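Local coordinates for nitrilotriacetate monooxygenase (Burkholderia pseudomallei, PDB 3SDO), which probably acts as an FMN-dependent monooxygenase of the bacterial luciferase-like type, inserting one atom of molecular oxygen into an organic substrate, at residues Phe58-Ala63 against Val96-Ser101; Trp126-Ser131 against Pro214-Ala219; Gln162-Ser167 against Phe198-Pro203. All coordinates share one frame; numbering follows the deposited sequence. Where two conformers were deposited one is given.

Interaction 1: Phe58-Ala63 against Val96-Ser101; sequences FIADSA and VGTMSS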
loop_
_atom_site.group_PDB
_atom_site.type_symbol
_atom_site.label_atom_id
_atom_site.label_comp_id
_atom_site.label_asym_id
_atom_site.label_seq_id
_atom_site.Cartn_x
_atom_site.Cartn_y
_atom_site.Cartn_z
ATOM N N PHE A 58 6.752 12.020 1.130
ATOM C CA PHE A 58 5.303 12.108 1.049
ATOM C C PHE A 58 4.836 11.620 -0.336
ATOM O O PHE A 58 5.320 12.082 -1.377
ATOM C CB PHE A 58 4.836 13.545 1.333
ATOM C CG PHE A 58 3.364 13.795 1.053
ATOM C CD1 PHE A 58 2.396 12.912 1.493
ATOM C CD2 PHE A 58 2.961 14.914 0.348
ATOM C CE1 PHE A 58 1.036 13.133 1.224
ATOM C CE2 PHE A 58 1.607 15.155 0.075
ATOM C CZ PHE A 58 0.647 14.266 0.505
ATOM N N ILE A 59 3.942 10.639 -0.309
ATOM C CA ILE A 59 3.325 10.044 -1.482
ATOM C C ILE A 59 1.877 10.485 -1.481
ATOM O O ILE A 59 1.071 10.006 -0.671
ATOM C CB ILE A 59 3.422 8.508 -1.461
ATOM C CG1 ILE A 59 4.888 8.072 -1.387
ATOM C CG2 ILE A 59 2.782 7.886 -2.725
ATOM C CD1 ILE A 59 5.756 8.597 -2.561
ATOM N N ALA A 60 1.589 11.458 -2.345
ATOM C CA ALA A 60 0.246 11.938 -2.610
ATOM C C ALA A 60 -0.493 10.872 -3.413
ATOM O O ALA A 60 0.111 9.923 -3.892
ATOM C CB ALA A 60 0.286 13.281 -3.407
ATOM N N ASP A 61 -1.796 11.024 -3.557
ATOM C CA ASP A 61 -2.560 9.984 -4.225
ATOM C C ASP A 61 -3.800 10.480 -4.953
ATOM O O ASP A 61 -4.294 11.586 -4.678
ATOM C CB ASP A 61 -2.959 8.926 -3.204
ATOM C CG ASP A 61 -3.232 7.582 -3.840
ATOM O OD1 ASP A 61 -2.457 7.193 -4.754
ATOM O OD2 ASP A 61 -4.209 6.932 -3.417
ATOM N N SER A 62 -4.267 9.653 -5.883
ATOM C CA SER A 62 -5.540 9.834 -6.565
ATOM C C SER A 62 -6.144 8.473 -6.871
ATOM O O SER A 62 -5.442 7.460 -6.882
ATOM C CB SER A 62 -5.343 10.624 -7.866
ATOM O OG SER A 62 -4.460 9.934 -8.755
ATOM N N ALA A 63 -7.453 8.451 -7.122
ATOM C CA ALA A 63 -8.139 7.204 -7.454
ATOM C C ALA A 63 -9.193 7.422 -8.536
ATOM O O ALA A 63 -10.268 6.842 -8.477
ATOM C CB ALA A 63 -8.764 6.594 -6.208
ATOM N N VAL A 96 5.098 8.924 4.468
ATOM C CA VAL A 96 3.792 9.522 4.608
ATOM C C VAL A 96 2.976 9.260 3.347
ATOM O O VAL A 96 3.413 9.573 2.229
ATOM C CB VAL A 96 3.917 11.017 4.854
ATOM C CG1 VAL A 96 2.525 11.678 4.964
ATOM C CG2 VAL A 96 4.765 11.262 6.114
ATOM N N GLY A 97 1.786 8.709 3.548
ATOM C CA GLY A 97 0.918 8.329 2.462
ATOM C C GLY A 97 -0.488 8.860 2.518
ATOM O O GLY A 97 -1.142 8.868 3.563
ATOM N N THR A 98 -0.976 9.304 1.372
ATOM C CA THR A 98 -2.370 9.724 1.268
ATOM C C THR A 98 -3.345 8.539 1.257
ATOM O O THR A 98 -3.123 7.542 0.588
ATOM C CB THR A 98 -2.588 10.590 0.001
ATOM O OG1 THR A 98 -1.932 11.845 0.175
ATOM C CG2 THR A 98 -4.070 10.838 -0.270
ATOM N N MET A 99 -4.445 8.667 1.993
ATOM C CA MET A 99 -5.561 7.750 1.853
ATOM C C MET A 99 -6.855 8.464 2.231
ATOM O O MET A 99 -6.896 9.224 3.188
ATOM C CB MET A 99 -5.383 6.487 2.689
ATOM C CG MET A 99 -6.303 5.361 2.225
ATOM S SD MET A 99 -6.024 3.859 3.152
ATOM C CE MET A 99 -4.455 3.293 2.477
ATOM N N SER A 100 -7.890 8.221 1.437
ATOM C CA SER A 100 -9.163 8.910 1.558
ATOM C C SER A 100 -10.032 8.336 2.680
ATOM O O SER A 100 -10.131 7.126 2.851
ATOM C CB SER A 100 -9.929 8.829 0.217
ATOM O OG SER A 100 -11.328 8.760 0.434
ATOM N N SER A 101 -10.683 9.224 3.418
ATOM C CA SER A 101 -11.630 8.836 4.446
ATOM C C SER A 101 -12.922 8.302 3.854
ATOM O O SER A 101 -13.573 7.506 4.487
ATOM C CB SER A 101 -12.009 10.036 5.318
ATOM O OG SER A 101 -10.863 10.724 5.732
HETATM O O HOH W 1 -4.461 5.646 -0.915
HETATM O O HOH W 2 -2.926 13.429 -2.250
#
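The F58 ring meets strand 94-100 along its edge: V96 O and T98 OG1 both lie near the plane of the ring, the hydroxyl oxygen 3.4 Å from F58 CE1. Over one face, offset toward the rim, sits the backbone N of A60, 4.0 Å above the plane. F58 CG stands anti to the backbone N (chi1 171°), which swings the ring along the chain toward T98 while F58 CD1 still touches V96 CG1 at 3.7 Å. The backbones themselves pair as parallel strands. I59 N donates to V96 O over 2.8 Å in an almost straight bond (172° at the hydrogen), and I59 O accepts from T98 N at 3.0 Å. Past the last bridge the chains stay linked through side chains and solvent. D61 CB packs on T98 CB at 3.6 Å, and one water donates to both D61 OD2 and T98 O, while a second joins D61 N to T98 OG1. The polar ends have further partners: D61 OD1 forms a salt bridge with R111 of the second subunit, and T98 OG1 lies against the side-chain amide of N127. D61 and T98 are both predicted FMN ligands, consistent with their place at the C-terminal ends of barrel strands. The pair is flanked by strand 11-15 beside 56-59 and strand 124-129 beside 94-100; the F58 ring meets that of F237 on strand 235-238, whereas I59 packs on L82 and L83 of helix 79-88.

Interaction 2: Trp126-Ser131 against Pro214-Ala219; sequences WNVVTS and PVIFQA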
loop_
_atom_site.group_PDB
_atom_site.type_symbol
_atom_site.label_atom_id
_atom_site.label_comp_id
_atom_site.label_asym_id
_atom_site.label_seq_id
_atom_site.Cartn_x
_atom_site.Cartn_y
_atom_site.Cartn_z
ATOM N N TRP A 126 -0.032 9.312 7.921
ATOM C CA TRP A 126 -1.222 9.216 7.079
ATOM C C TRP A 126 -1.692 10.616 6.773
ATOM O O TRP A 126 -1.984 11.381 7.704
ATOM C CB TRP A 126 -2.345 8.408 7.778
ATOM C CG TRP A 126 -3.715 8.434 7.108
ATOM C CD1 TRP A 126 -3.979 8.627 5.795
ATOM C CD2 TRP A 126 -4.997 8.211 7.742
ATOM N NE1 TRP A 126 -5.340 8.562 5.562
ATOM C CE2 TRP A 126 -5.984 8.318 6.743
ATOM C CE3 TRP A 126 -5.396 7.952 9.058
ATOM C CZ2 TRP A 126 -7.346 8.188 7.020
ATOM C CZ3 TRP A 126 -6.737 7.808 9.335
ATOM C CH2 TRP A 126 -7.703 7.937 8.319
ATOM N N ASN A 127 -1.735 10.950 5.476
ATOM C CA ASN A 127 -2.326 12.187 5.002
ATOM C C ASN A 127 -3.798 11.933 4.781
ATOM O O ASN A 127 -4.176 11.243 3.825
ATOM C CB ASN A 127 -1.679 12.704 3.706
ATOM C CG ASN A 127 -2.364 13.960 3.189
ATOM O OD1 ASN A 127 -2.712 14.857 3.977
ATOM N ND2 ASN A 127 -2.577 14.036 1.873
ATOM N N VAL A 128 -4.609 12.463 5.689
ATOM C CA VAL A 128 -6.061 12.286 5.680
ATOM C C VAL A 128 -6.666 13.230 4.646
ATOM O O VAL A 128 -6.574 14.448 4.774
ATOM C CB VAL A 128 -6.657 12.559 7.079
ATOM C CG1 VAL A 128 -8.222 12.460 7.075
ATOM C CG2 VAL A 128 -6.056 11.599 8.102
ATOM N N VAL A 129 -7.241 12.647 3.598
ATOM C CA VAL A 129 -7.853 13.414 2.537
ATOM C C VAL A 129 -9.374 13.427 2.707
ATOM O O VAL A 129 -10.013 12.383 2.718
ATOM C CB VAL A 129 -7.377 12.900 1.178
ATOM C CG1 VAL A 129 -8.386 13.126 0.120
ATOM C CG2 VAL A 129 -6.028 13.572 0.837
ATOM N N THR A 130 -9.911 14.638 2.880
ATOM C CA THR A 130 -11.345 14.885 3.114
ATOM C C THR A 130 -12.123 15.019 1.801
ATOM O O THR A 130 -13.227 14.503 1.677
ATOM C CB THR A 130 -11.548 16.173 3.961
ATOM O OG1 THR A 130 -11.033 15.971 5.290
ATOM C CG2 THR A 130 -13.012 16.528 4.055
ATOM N N SER A 131 -11.537 15.726 0.835
ATOM C CA SER A 131 -12.078 15.847 -0.518
ATOM C C SER A 131 -11.225 15.032 -1.479
ATOM O O SER A 131 -10.001 15.045 -1.375
ATOM C CB SER A 131 -12.060 17.317 -0.968
ATOM N N PRO A 214 0.841 6.297 13.918
ATOM C CA PRO A 214 1.318 7.072 12.798
ATOM C C PRO A 214 0.943 8.552 12.921
ATOM O O PRO A 214 -0.062 8.888 13.558
ATOM C CB PRO A 214 0.615 6.432 11.598
ATOM C CG PRO A 214 0.224 5.088 12.026
ATOM C CD PRO A 214 0.014 5.145 13.494
ATOM N N VAL A 215 1.775 9.411 12.345
ATOM C CA VAL A 215 1.568 10.864 12.368
ATOM C C VAL A 215 0.446 11.281 11.381
ATOM O O VAL A 215 0.372 10.784 10.223
ATOM C CB VAL A 215 2.877 11.592 12.041
ATOM C CG1 VAL A 215 2.714 13.121 12.126
ATOM C CG2 VAL A 215 3.987 11.118 13.004
ATOM N N ILE A 216 -0.445 12.157 11.839
ATOM C CA ILE A 216 -1.548 12.605 10.997
ATOM C C ILE A 216 -1.186 13.911 10.298
ATOM O O ILE A 216 -0.876 14.928 10.952
ATOM C CB ILE A 216 -2.854 12.809 11.804
ATOM C CG1 ILE A 216 -3.242 11.537 12.547
ATOM C CG2 ILE A 216 -4.017 13.267 10.889
ATOM C CD1 ILE A 216 -3.301 10.270 11.703
ATOM N N PHE A 217 -1.230 13.854 8.967
ATOM C CA PHE A 217 -1.078 14.998 8.087
ATOM C C PHE A 217 -2.447 15.359 7.526
ATOM O O PHE A 217 -3.288 14.480 7.284
ATOM C CB PHE A 217 -0.131 14.655 6.929
ATOM C CG PHE A 217 1.318 14.629 7.319
ATOM C CD1 PHE A 217 1.813 13.632 8.116
ATOM C CD2 PHE A 217 2.180 15.600 6.857
ATOM C CE1 PHE A 217 3.132 13.610 8.463
ATOM C CE2 PHE A 217 3.503 15.616 7.225
ATOM C CZ PHE A 217 3.976 14.631 8.034
ATOM N N GLN A 218 -2.679 16.650 7.334
ATOM C CA GLN A 218 -3.897 17.102 6.661
ATOM C C GLN A 218 -3.609 18.348 5.846
ATOM O O GLN A 218 -2.619 19.014 6.072
ATOM C CB GLN A 218 -5.002 17.389 7.675
ATOM C CG GLN A 218 -5.506 16.184 8.417
ATOM C CD GLN A 218 -6.553 16.514 9.440
ATOM O OE1 GLN A 218 -7.225 17.553 9.354
ATOM N NE2 GLN A 218 -6.667 15.648 10.462
ATOM N N ALA A 219 -4.459 18.652 4.882
ATOM C CA ALA A 219 -4.280 19.868 4.070
ATOM C C ALA A 219 -5.554 20.668 3.869
ATOM O O ALA A 219 -5.697 21.360 2.871
ATOM C CB ALA A 219 -3.670 19.514 2.732
HETATM O O HOH W 3 -6.730 17.190 4.717
HETATM O O HOH W 4 -4.893 16.430 3.522
#
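W126 and N127 pair with I216 and F217 as neighbouring parallel strands of the (beta/alpha)8 barrel on which luciferase-like monooxygenases are built, and the short strand segments 126-129 and 215-218 run at 39° to each other. Backbone hydrogen bonds set the register. W126 N donates to V215 O at 2.8 Å, F217 N to W126 O at 2.9 Å and V128 N to F217 O at 2.9 Å. Two of the acceptors are each met by a CA-H as well: that of I216 points at W126 O, that of N127 at F217 O.

Apolar contacts gather on the face that carries W126, V128 and I216. With its CG1 beside the backbone N (chi1 -56°), I216 presents two branches: CD1 reaches W126 CE3 at 4.1 Å, lying obliquely to the indole, and CG2 meets V128 CG2 at 3.8 Å. The same V128 methyl sits 3.5 Å above the centre of the indole, so tryptophan, valine and isoleucine form one continuous patch. Q218 CG extends it against V128 CB. Helix 150-165 packs here through L158 and H157, and F113 stacks on the indole.

At the strand ends solvent links V128 O and A219 N, although its two modelled positions lie too close together to be occupied at once. The polar ends of the side chains are bonded to neighbouring elements: W126 NE1 to M99 O, Q218 NE2 to S232 OG.

Interaction 3: Gln162-Ser167 against Phe198-Pro203; sequences QGLWDS and FSVEGP
L164 reaches the loop 201-203 and the strand before it mainly with its CD2 methyl. This carbon lies 4.0 Å from V200 CG1 and 3.9 Å from G202 CA, and the leucine and valine side chains cross at about a right angle. Having no side chain, G202 offers bare backbone to that methyl, and it takes a positive phi of 70°. Three residues on, in the loop that follows the helix, S167 CB rests 3.8 Å from P203 CB, while S167 OG approaches P203 CA at 3.6 Å.

What positions the serine is the helix end itself: S167 OG donates to L164 O at 2.6 Å, and this carbonyl also accepts from S167 N at 3.0 Å. L204 N donates to the hydroxyl oxygen, tying it to the chain just beyond the cis peptide that precedes P203. Outside this shell, Y107 and A110 of helix 106-119 back L164, and N139 of the second subunit accepts from G202 N. The arrangement is that of a beta hairpin, strands 193-194 and 199-200, inserted between a barrel helix and the next barrel strand and folded back on the C-terminal end of that helix at the dimer interface.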
loop_
_atom_site.group_PDB
_atom_site.type_symbol
_atom_site.label_atom_id
_atom_site.label_comp_id
_atom_site.label_asym_id
_atom_site.label_seq_id
_atom_site.Cartn_x
_atom_site.Cartn_y
_atom_site.Cartn_z
ATOM N N GLN A 162 -7.824 6.011 15.030
ATOM C CA GLN A 162 -7.022 6.269 16.204
ATOM C C GLN A 162 -7.456 5.434 17.420
ATOM O O GLN A 162 -6.612 4.958 18.167
ATOM C CB GLN A 162 -7.000 7.776 16.520
ATOM C CG GLN A 162 -6.157 8.560 15.524
ATOM C CD GLN A 162 -6.089 10.030 15.859
ATOM O OE1 GLN A 162 -7.061 10.594 16.338
ATOM N NE2 GLN A 162 -4.946 10.655 15.614
ATOM N N GLY A 163 -8.766 5.263 17.623
ATOM C CA GLY A 163 -9.271 4.334 18.616
ATOM C C GLY A 163 -8.760 2.914 18.419
ATOM O O GLY A 163 -8.318 2.252 19.371
ATOM N N LEU A 164 -8.809 2.433 17.184
ATOM C CA LEU A 164 -8.283 1.081 16.872
ATOM C C LEU A 164 -6.797 0.961 17.150
ATOM O O LEU A 164 -6.317 -0.088 17.616
ATOM C CB LEU A 164 -8.561 0.701 15.416
ATOM C CG LEU A 164 -10.021 0.444 15.063
ATOM C CD1 LEU A 164 -10.179 0.398 13.550
ATOM C CD2 LEU A 164 -10.532 -0.856 15.684
ATOM N N TRP A 165 -6.067 2.036 16.881
ATOM C CA TRP A 165 -4.623 2.055 17.137
ATOM C C TRP A 165 -4.283 1.973 18.624
ATOM O O TRP A 165 -3.143 1.714 18.964
ATOM C CB TRP A 165 -3.947 3.295 16.530
ATOM C CG TRP A 165 -3.769 3.236 15.040
ATOM C CD1 TRP A 165 -3.688 2.101 14.254
ATOM C CD2 TRP A 165 -3.629 4.356 14.140
ATOM N NE1 TRP A 165 -3.519 2.463 12.930
ATOM C CE2 TRP A 165 -3.480 3.831 12.835
ATOM C CE3 TRP A 165 -3.631 5.743 14.309
ATOM C CZ2 TRP A 165 -3.321 4.649 11.718
ATOM C CZ3 TRP A 165 -3.476 6.565 13.187
ATOM C CH2 TRP A 165 -3.315 6.022 11.917
ATOM N N ASP A 166 -5.245 2.216 19.508
ATOM C CA ASP A 166 -4.993 2.041 20.937
ATOM C C ASP A 166 -5.525 0.707 21.479
ATOM O O ASP A 166 -5.643 0.542 22.690
ATOM C CB ASP A 166 -5.538 3.252 21.719
ATOM C CG ASP A 166 -4.649 4.501 21.569
ATOM O OD1 ASP A 166 -3.548 4.390 20.972
ATOM O OD2 ASP A 166 -5.026 5.592 22.077
ATOM N N SER A 167 -5.780 -0.258 20.587
ATOM C CA SER A 167 -6.302 -1.573 20.987
ATOM C C SER A 167 -5.375 -2.275 21.967
ATOM O O SER A 167 -5.833 -2.829 22.979
ATOM C CB SER A 167 -6.503 -2.482 19.778
ATOM O OG SER A 167 -7.503 -1.994 18.911
ATOM N N PHE A 198 -20.084 5.220 11.046
ATOM C CA PHE A 198 -19.385 3.933 11.186
ATOM C C PHE A 198 -19.806 3.172 12.435
ATOM O O PHE A 198 -20.122 3.774 13.451
ATOM C CB PHE A 198 -17.856 4.127 11.206
ATOM C CG PHE A 198 -17.328 4.853 9.996
ATOM C CD1 PHE A 198 -17.086 4.165 8.801
ATOM C CD2 PHE A 198 -17.085 6.226 10.045
ATOM C CE1 PHE A 198 -16.617 4.848 7.663
ATOM C CE2 PHE A 198 -16.609 6.909 8.921
ATOM C CZ PHE A 198 -16.375 6.213 7.729
ATOM N N SER A 199 -19.802 1.844 12.311
ATOM C CA SER A 199 -19.949 0.929 13.446
ATOM C C SER A 199 -18.819 -0.095 13.399
ATOM O O SER A 199 -18.773 -0.931 12.493
ATOM C CB SER A 199 -21.307 0.228 13.401
ATOM O OG SER A 199 -22.348 1.177 13.520
ATOM N N VAL A 200 -17.903 -0.010 14.377
ATOM C CA VAL A 200 -16.677 -0.824 14.404
ATOM C C VAL A 200 -16.352 -1.259 15.847
ATOM O O VAL A 200 -16.064 -0.429 16.713
ATOM C CB VAL A 200 -15.470 -0.041 13.820
ATOM C CG1 VAL A 200 -14.148 -0.864 13.937
ATOM C CG2 VAL A 200 -15.747 0.382 12.376
ATOM N N GLU A 201 -16.399 -2.557 16.093
ATOM C CA GLU A 201 -16.230 -3.083 17.435
ATOM C C GLU A 201 -14.769 -3.113 17.874
ATOM O O GLU A 201 -14.462 -2.781 19.029
ATOM C CB GLU A 201 -16.839 -4.473 17.508
ATOM C CG GLU A 201 -16.809 -5.119 18.870
ATOM C CD GLU A 201 -17.494 -6.465 18.840
ATOM O OE1 GLU A 201 -18.736 -6.483 18.840
ATOM O OE2 GLU A 201 -16.782 -7.495 18.779
ATOM N N GLY A 202 -13.878 -3.511 16.964
ATOM C CA GLY A 202 -12.483 -3.775 17.335
ATOM C C GLY A 202 -12.431 -5.033 18.186
ATOM O O GLY A 202 -13.417 -5.758 18.273
ATOM N N PRO A 203 -11.268 -5.339 18.783
ATOM C CA PRO A 203 -10.027 -4.617 18.705
ATOM C C PRO A 203 -9.326 -4.816 17.367
ATOM O O PRO A 203 -9.706 -5.683 16.571
ATOM C CB PRO A 203 -9.171 -5.256 19.806
ATOM C CG PRO A 203 -9.987 -6.360 20.418
ATOM C CD PRO A 203 -11.104 -6.623 19.485
#

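In the fold
Interactions 1 and 2 are barrel core, two strand pairings in one parallel sheet with centres 8 Å apart; they share a border where strands 94-100 and 124-129 adjoin and G97 O probably accepts from N127 N. Interaction 3, about 18 Å from the centre of interaction 2, is also buried but lies at the periphery, nested within the loop that interaction 2 closes and touching it through W165 against W126 and P214. The chemistry follows the position. Backbone hydrogen bonds dominate both strand pairs, with polar, predicted cofactor-binding residues added in interaction 1, whereas interaction 3 relies on apolar packing. Interactions 1 and 3 touch the second subunit; interaction 2 does not.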